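Profilin (Schizosaccharomyces pombe, PDB 3D9Y) binds monomeric actin and tunes its polymerisation, preventing it at high concentration and enhancing it at low, and is essential for cytokinesis in fission yeast. Local coordinates at residues A[88-100]-A[115-127]. Residues are numbered along the deposited sequence; the frame is centred on the assembly and turned at random.
Sequences IICVATKLCILVS and TEALADYLVGVGY
Thr93, in the turn joining strands 88-92 and 96-100, reaches across to the C-terminal helix and grips Tyr127 at the very end of the chain. Thr93 CB lies 3.3 Å from Tyr127 O and against Val123 CG2. Beyond it, CG2 heads for the helix, 3.6 Å from Ala119 O, with Ala119 CB and Leu122 CB close by. OG1 sits between the backbone N and the carbonyl carbon (chi1 68°), which turns it toward Tyr127 O, a C-terminal carboxylate oxygen, to which it donates at 2.6 Å. The same hydroxyl accepts from Cys96 N, an ST motif. Leu95 N donates to Tyr127 O as well, at 2.7 Å, and the two donors approach from opposite faces of the plane of its carboxyl group. Just before, a Schellman motif with Gly126 as C-prime ends the helix.

Farther along the sheet the contact turns largely apolar. Val91 CG1 presses on Ala119 CB at 3.5 Å, tighter than usual, while Glu116 bends back across this valine, its OE2 hydrogen-bonded to Tyr80 OH and Ser78 OG. Leu98 splits its branches: CD1 lies 3.5 Å from Ala119 N and beside Leu118 CB, and CD2 meets Leu122 CD1. At the far end, Ser100 OG donates to Thr115 OG1 (2.8 Å).

The C-terminal helix of the profilin fold thus lies on one face of the central sheet, helix 41-52 on the other. Small Ala119 is consistent with the 8.4 Å between the axes of 88-92 and 115-125. Two donors from the hairpin turn hold a carboxylate oxygen that probably carries part of a negative charge.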
# COMPACT_ATOMS: atom_id res chain seq x y z
N ILE A 88 0.12 -7.72 -0.62
CA ILE A 88 -0.11 -6.32 -0.42
C ILE A 88 1.24 -5.61 -0.52
O ILE A 88 2.24 -6.11 -0.01
CB ILE A 88 -0.79 -6.09 0.97
CG1 ILE A 88 -1.41 -4.70 1.07
CG2 ILE A 88 0.16 -6.36 2.12
CD1 ILE A 88 -2.88 -4.67 0.77
N ILE A 89 1.24 -4.49 -1.23
CA ILE A 89 2.43 -3.65 -1.44
C ILE A 89 2.12 -2.24 -0.95
O ILE A 89 1.21 -1.59 -1.47
CB ILE A 89 2.74 -3.55 -2.94
CG1 ILE A 89 2.89 -4.94 -3.57
CG2 ILE A 89 3.97 -2.62 -3.20
CD1 ILE A 89 4.05 -5.79 -3.08
N CYS A 90 2.86 -1.80 0.05
CA CYS A 90 2.70 -0.47 0.62
C CYS A 90 3.99 0.34 0.39
O CYS A 90 5.07 -0.10 0.77
CB CYS A 90 2.43 -0.56 2.11
SG CYS A 90 1.01 -1.58 2.54
N VAL A 91 3.85 1.52 -0.19
CA VAL A 91 5.01 2.32 -0.55
C VAL A 91 4.78 3.78 -0.15
O VAL A 91 3.78 4.39 -0.55
CB VAL A 91 5.33 2.22 -2.04
CG1 VAL A 91 6.64 2.94 -2.36
CG2 VAL A 91 5.43 0.75 -2.46
N ALA A 92 5.71 4.32 0.63
CA ALA A 92 5.59 5.69 1.12
C ALA A 92 6.24 6.71 0.17
O ALA A 92 7.33 6.48 -0.37
CB ALA A 92 6.21 5.79 2.51
N THR A 93 5.55 7.82 -0.04
CA THR A 93 6.09 8.97 -0.78
C THR A 93 6.42 10.06 0.25
O THR A 93 6.48 9.77 1.45
CB THR A 93 5.11 9.48 -1.86
OG1 THR A 93 3.94 10.06 -1.26
CG2 THR A 93 4.69 8.36 -2.79
N LYS A 94 6.62 11.30 -0.19
CA LYS A 94 6.90 12.38 0.74
C LYS A 94 5.70 12.63 1.65
O LYS A 94 5.84 12.78 2.86
CB LYS A 94 7.27 13.66 -0.01
CG LYS A 94 7.85 14.75 0.88
CD LYS A 94 8.24 15.99 0.10
CE LYS A 94 7.04 16.87 -0.23
NZ LYS A 94 7.41 18.13 -0.93
N LEU A 95 4.51 12.66 1.05
CA LEU A 95 3.28 13.02 1.75
C LEU A 95 2.25 11.90 1.88
O LEU A 95 1.27 12.05 2.61
CB LEU A 95 2.63 14.21 1.03
CG LEU A 95 3.50 15.47 0.88
CD1 LEU A 95 2.72 16.56 0.18
CD2 LEU A 95 4.03 15.96 2.23
N CYS A 96 2.44 10.78 1.18
CA CYS A 96 1.45 9.69 1.17
C CYS A 96 2.04 8.27 1.24
O CYS A 96 3.26 8.07 1.19
CB CYS A 96 0.52 9.80 -0.04
SG CYS A 96 0.94 11.11 -1.24
N ILE A 97 1.13 7.31 1.40
CA ILE A 97 1.42 5.89 1.27
C ILE A 97 0.46 5.27 0.26
O ILE A 97 -0.75 5.38 0.41
CB ILE A 97 1.24 5.14 2.61
CG1 ILE A 97 2.11 5.75 3.71
CG2 ILE A 97 1.55 3.65 2.42
CD1 ILE A 97 1.61 5.45 5.11
N LEU A 98 1.01 4.62 -0.77
CA LEU A 98 0.22 3.86 -1.72
C LEU A 98 0.05 2.44 -1.18
O LEU A 98 1.01 1.86 -0.69
CB LEU A 98 0.94 3.81 -3.07
CG LEU A 98 1.35 5.14 -3.70
CD1 LEU A 98 1.96 4.90 -5.07
CD2 LEU A 98 0.18 6.08 -3.80
N VAL A 99 -1.17 1.94 -1.21
CA VAL A 99 -1.49 0.58 -0.78
C VAL A 99 -2.11 -0.19 -1.96
O VAL A 99 -3.20 0.16 -2.42
CB VAL A 99 -2.48 0.62 0.38
CG1 VAL A 99 -2.81 -0.76 0.87
CG2 VAL A 99 -1.92 1.47 1.53
N SER A 100 -1.44 -1.25 -2.40
CA SER A 100 -1.88 -2.10 -3.53
C SER A 100 -2.06 -3.57 -3.14
O SER A 100 -1.12 -4.18 -2.66
CB SER A 100 -0.85 -2.01 -4.67
OG SER A 100 -0.86 -0.74 -5.30
N THR A 115 3.65 -0.29 -8.24
CA THR A 115 3.35 0.59 -7.09
C THR A 115 4.57 1.44 -6.73
O THR A 115 4.43 2.65 -6.48
CB THR A 115 2.72 -0.17 -5.93
OG1 THR A 115 1.70 -1.02 -6.30
CG2 THR A 115 2.56 0.58 -4.74
N GLU A 116 5.76 0.85 -6.77
CA GLU A 116 7.00 1.61 -6.53
C GLU A 116 7.20 2.70 -7.59
O GLU A 116 7.67 3.78 -7.29
CB GLU A 116 8.22 0.69 -6.51
CG GLU A 116 8.23 -0.30 -5.32
CD GLU A 116 8.75 0.26 -3.99
OE1 GLU A 116 9.12 1.45 -3.89
OE2 GLU A 116 8.79 -0.53 -3.00
N ALA A 117 6.86 2.40 -8.84
CA ALA A 117 7.01 3.35 -9.94
C ALA A 117 6.06 4.52 -9.77
O ALA A 117 6.46 5.68 -9.93
CB ALA A 117 6.79 2.65 -11.26
N LEU A 118 4.80 4.24 -9.41
CA LEU A 118 3.84 5.30 -9.16
C LEU A 118 4.30 6.18 -7.98
O LEU A 118 4.12 7.38 -8.00
CB LEU A 118 2.43 4.74 -8.91
CG LEU A 118 1.28 5.74 -8.96
CD1 LEU A 118 1.19 6.45 -10.32
CD2 LEU A 118 -0.05 5.08 -8.59
N ALA A 119 4.88 5.56 -6.96
CA ALA A 119 5.45 6.30 -5.83
C ALA A 119 6.60 7.22 -6.25
O ALA A 119 6.63 8.39 -5.87
CB ALA A 119 5.91 5.33 -4.76
N ASP A 120 7.53 6.69 -7.04
CA ASP A 120 8.65 7.45 -7.57
C ASP A 120 8.18 8.63 -8.40
O ASP A 120 8.74 9.72 -8.31
CB ASP A 120 9.55 6.56 -8.43
CG ASP A 120 10.43 5.65 -7.61
OD1 ASP A 120 10.63 5.92 -6.40
OD2 ASP A 120 10.94 4.65 -8.18
N TYR A 121 7.18 8.39 -9.24
CA TYR A 121 6.51 9.48 -10.00
C TYR A 121 6.01 10.57 -9.06
O TYR A 121 6.36 11.73 -9.21
CB TYR A 121 5.36 8.92 -10.83
CG TYR A 121 4.51 9.95 -11.53
CD1 TYR A 121 4.93 10.53 -12.73
CD2 TYR A 121 3.26 10.32 -11.04
CE1 TYR A 121 4.13 11.46 -13.40
CE2 TYR A 121 2.47 11.24 -11.69
CZ TYR A 121 2.90 11.80 -12.88
OH TYR A 121 2.10 12.72 -13.55
N LEU A 122 5.21 10.17 -8.08
CA LEU A 122 4.66 11.12 -7.14
C LEU A 122 5.76 11.86 -6.37
O LEU A 122 5.62 13.06 -6.12
CB LEU A 122 3.67 10.45 -6.18
CG LEU A 122 2.34 10.03 -6.82
CD1 LEU A 122 1.58 9.12 -5.89
CD2 LEU A 122 1.50 11.25 -7.19
N VAL A 123 6.85 11.19 -6.02
CA VAL A 123 7.98 11.87 -5.37
C VAL A 123 8.60 12.93 -6.30
O VAL A 123 8.86 14.06 -5.88
CB VAL A 123 9.03 10.87 -4.83
CG1 VAL A 123 10.29 11.58 -4.34
CG2 VAL A 123 8.43 10.07 -3.68
N GLY A 124 8.79 12.56 -7.57
CA GLY A 124 9.32 13.48 -8.58
C GLY A 124 8.43 14.69 -8.79
O GLY A 124 8.92 15.79 -9.04
N VAL A 125 7.12 14.48 -8.68
CA VAL A 125 6.16 15.58 -8.82
C VAL A 125 6.19 16.47 -7.58
O VAL A 125 5.92 17.68 -7.67
CB VAL A 125 4.73 15.05 -9.10
CG1 VAL A 125 3.72 16.19 -9.11
CG2 VAL A 125 4.69 14.32 -10.43
N GLY A 126 6.56 15.89 -6.45
CA GLY A 126 6.67 16.62 -5.19
C GLY A 126 5.73 16.14 -4.09
O GLY A 126 5.55 16.85 -3.10
N TYR A 127 5.15 14.95 -4.25
CA TYR A 127 4.20 14.41 -3.28
C TYR A 127 4.77 13.17 -2.60
O TYR A 127 4.16 12.66 -1.67
CB TYR A 127 2.87 14.05 -3.96
CG TYR A 127 2.07 15.24 -4.43
CD1 TYR A 127 2.25 15.76 -5.70
CD2 TYR A 127 1.12 15.83 -3.60
CE1 TYR A 127 1.51 16.86 -6.14
CE2 TYR A 127 0.38 16.92 -4.03
CZ TYR A 127 0.58 17.44 -5.29
OH TYR A 127 -0.15 18.52 -5.72